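Side-chain contact in structural protein VP1 (Trichodysplasia spinulosa-associated polyomavirus, PDB 4U60), which forms the pentameric units of the viral coat and binds sialylated glycans such as the GM1 oligosaccharide on its surface: residues Ser196-Asn200 and Thr201-Gly205. Numbering follows the deposited sequence.
With EDO (1,2-ethanediol), chain S.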
loop_
_atom_site.group_PDB
_atom_site.type_symbol
_atom_site.label_atom_id
_atom_site.label_comp_id
_atom_site.label_asym_id
_atom_site.label_seq_id
_atom_site.Cartn_x
_atom_site.Cartn_y
_atom_site.Cartn_z
ATOM N N SER C 196 -9.888 21.442 -17.414
ATOM C CA SER C 196 -10.655 21.699 -18.627
ATOM C C SER C 196 -9.771 22.219 -19.747
ATOM O O SER C 196 -10.245 22.385 -20.870
ATOM C CB SER C 196 -11.782 22.732 -18.367
ATOM O OG SER C 196 -11.246 24.046 -18.210
ATOM N N LYS C 197 -8.522 22.537 -19.439
ATOM C CA LYS C 197 -7.567 22.976 -20.459
ATOM C C LYS C 197 -6.378 22.024 -20.414
ATOM O O LYS C 197 -6.586 20.828 -20.278
ATOM C CB LYS C 197 -7.193 24.448 -20.232
ATOM C CG LYS C 197 -8.391 25.393 -20.329
ATOM C CD LYS C 197 -7.932 26.833 -20.192
ATOM C CE LYS C 197 -9.078 27.800 -20.067
ATOM N NZ LYS C 197 -9.894 27.862 -21.294
ATOM N N ASN C 198 -5.163 22.545 -20.545
ATOM C CA ASN C 198 -3.935 21.741 -20.478
ATOM C C ASN C 198 -3.887 20.585 -21.474
ATOM O O ASN C 198 -3.314 19.525 -21.200
ATOM C CB ASN C 198 -3.699 21.264 -19.028
ATOM C CG ASN C 198 -3.240 22.388 -18.137
ATOM O OD1 ASN C 198 -2.257 23.056 -18.447
ATOM N ND2 ASN C 198 -3.965 22.657 -17.072
ATOM N N GLU C 199 -4.416 20.823 -22.654
ATOM C CA GLU C 199 -4.385 19.847 -23.721
ATOM C C GLU C 199 -2.943 19.584 -24.212
ATOM O O GLU C 199 -2.654 18.524 -24.739
ATOM C CB GLU C 199 -5.268 20.321 -24.878
ATOM C CG GLU C 199 -6.743 20.495 -24.481
ATOM C CD GLU C 199 -7.158 21.882 -23.938
ATOM O OE1 GLU C 199 -6.298 22.745 -23.593
ATOM O OE2 GLU C 199 -8.411 22.098 -23.856
ATOM N N ASN C 200 -2.063 20.553 -23.988
ATOM C CA ASN C 200 -0.704 20.517 -24.454
ATOM C C ASN C 200 0.320 20.436 -23.311
ATOM O O ASN C 200 1.472 20.780 -23.493
ATOM C CB ASN C 200 -0.483 21.776 -25.310
ATOM C CG ASN C 200 0.730 21.675 -26.206
ATOM O OD1 ASN C 200 1.062 20.606 -26.721
ATOM N ND2 ASN C 200 1.387 22.822 -26.431
ATOM N N THR C 201 -0.117 19.948 -22.149
ATOM C CA THR C 201 0.732 19.696 -20.977
ATOM C C THR C 201 0.332 18.366 -20.366
ATOM O O THR C 201 -0.835 17.997 -20.383
ATOM C CB THR C 201 0.584 20.831 -19.940
ATOM O OG1 THR C 201 1.141 22.038 -20.504
ATOM C CG2 THR C 201 1.234 20.498 -18.588
ATOM N N ARG C 202 1.284 17.648 -19.811
ATOM C CA ARG C 202 0.964 16.482 -18.988
ATOM C C ARG C 202 1.328 16.833 -17.566
ATOM O O ARG C 202 2.412 17.351 -17.315
ATOM C CB ARG C 202 1.779 15.274 -19.426
ATOM C CG ARG C 202 1.748 15.002 -20.915
ATOM C CD ARG C 202 0.339 14.769 -21.453
ATOM N NE ARG C 202 0.454 14.469 -22.867
ATOM C CZ ARG C 202 0.070 15.254 -23.869
ATOM N NH1 ARG C 202 -0.610 16.393 -23.677
ATOM N NH2 ARG C 202 0.347 14.863 -25.086
ATOM N N TYR C 203 0.440 16.555 -16.624
ATOM C CA TYR C 203 0.759 16.787 -15.207
ATOM C C TYR C 203 0.375 15.582 -14.345
ATOM O O TYR C 203 -0.517 14.806 -14.693
ATOM C CB TYR C 203 0.110 18.077 -14.645
ATOM C CG TYR C 203 -1.397 18.137 -14.736
ATOM C CD1 TYR C 203 -2.210 17.531 -13.775
ATOM C CD2 TYR C 203 -2.017 18.824 -15.775
ATOM C CE1 TYR C 203 -3.598 17.597 -13.867
ATOM C CE2 TYR C 203 -3.393 18.905 -15.878
ATOM C CZ TYR C 203 -4.180 18.288 -14.932
ATOM O OH TYR C 203 -5.543 18.349 -15.028
ATOM N N TYR C 204 1.120 15.429 -13.253
ATOM C CA TYR C 204 1.002 14.275 -12.361
ATOM C C TYR C 204 1.190 14.799 -10.972
ATOM O O TYR C 204 2.180 15.466 -10.699
ATOM C CB TYR C 204 2.084 13.203 -12.650
ATOM C CG TYR C 204 2.265 12.896 -14.112
ATOM C CD1 TYR C 204 2.982 13.763 -14.936
ATOM C CD2 TYR C 204 1.726 11.761 -14.674
ATOM C CE1 TYR C 204 3.135 13.509 -16.290
ATOM C CE2 TYR C 204 1.894 11.490 -16.039
ATOM C CZ TYR C 204 2.601 12.372 -16.832
ATOM O OH TYR C 204 2.801 12.145 -18.189
ATOM N N GLY C 205 0.291 14.435 -10.063
ATOM C CA GLY C 205 0.411 14.920 -8.697
ATOM C C GLY C 205 -0.133 13.955 -7.661
ATOM O O GLY C 205 -0.962 13.086 -7.958
HETATM C C1 EDO S . -0.360 17.524 -27.182
HETATM O O1 EDO S . -1.116 16.325 -26.970
HETATM C C2 EDO S . -0.488 18.005 -28.631
HETATM O O2 EDO S . -0.685 19.431 -28.688
HETATM O O HOH W 1 -0.720 23.966 -20.555
HETATM O O HOH W 2 -2.972 16.740 -21.917
#
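Between Asn198 and Thr201 the chain makes a type I beta turn, closed by a weak hydrogen bond from Thr201 N to Asn198 O (3.4 Å), and leaves it directly as strand 201-208, a worked example of a tight turn feeding a loop into a sheet. The side chains of Asn198 and Thr201 lie alongside each other and point the same way; a water spans them, hydrogen-bonded to Asn198 OD1 at 2.8 Å and to Thr201 OG1. At the other end of the Asn198 amide, ND2 is hydrogen-bonded to the backbone carbonyl oxygen of Asp194, which helps to fix its rotation. Asn198 CB also meets the edge of the Tyr203 ring, close to the ring plane, 3.9 Å from CE2, with amide and ring planes 76° apart. With chi1 at 58°, Tyr203 holds its ring between its own backbone N and carbonyl carbon, on the side of the turn, and its hydroxyl is hydrogen-bonded to the Glu98 carboxylate of the second subunit.

Arg202 works from another side of the turn. Its chain bends at chi2 (-59°), bringing the guanidinium back so that NH1 makes a weak hydrogen bond to Glu199 O (3.1 Å). A second water accepts weakly from NH1 and is hydrogen-bonded to Asn198 O. Ethanediol, probably from the crystallisation liquor, takes a straighter bond from Arg202 NH2 to its O1 (2.8 Å), while its O2 donates to Asn200 OD1 at 2.9 Å. The protein itself holds that amide, Leu236 N donating to OD1 and ND2 bonding to the Glu138 carboxylate. NE is held separately by Leu227 O.

Beyond the turn, strand 201-208 pairs with strand 129-136 of the jelly-roll, and Tyr204 and Gly205 join an antiparallel ladder with the second subunit: a beta turn leading into an intersubunit sheet of the VP1 pentamer.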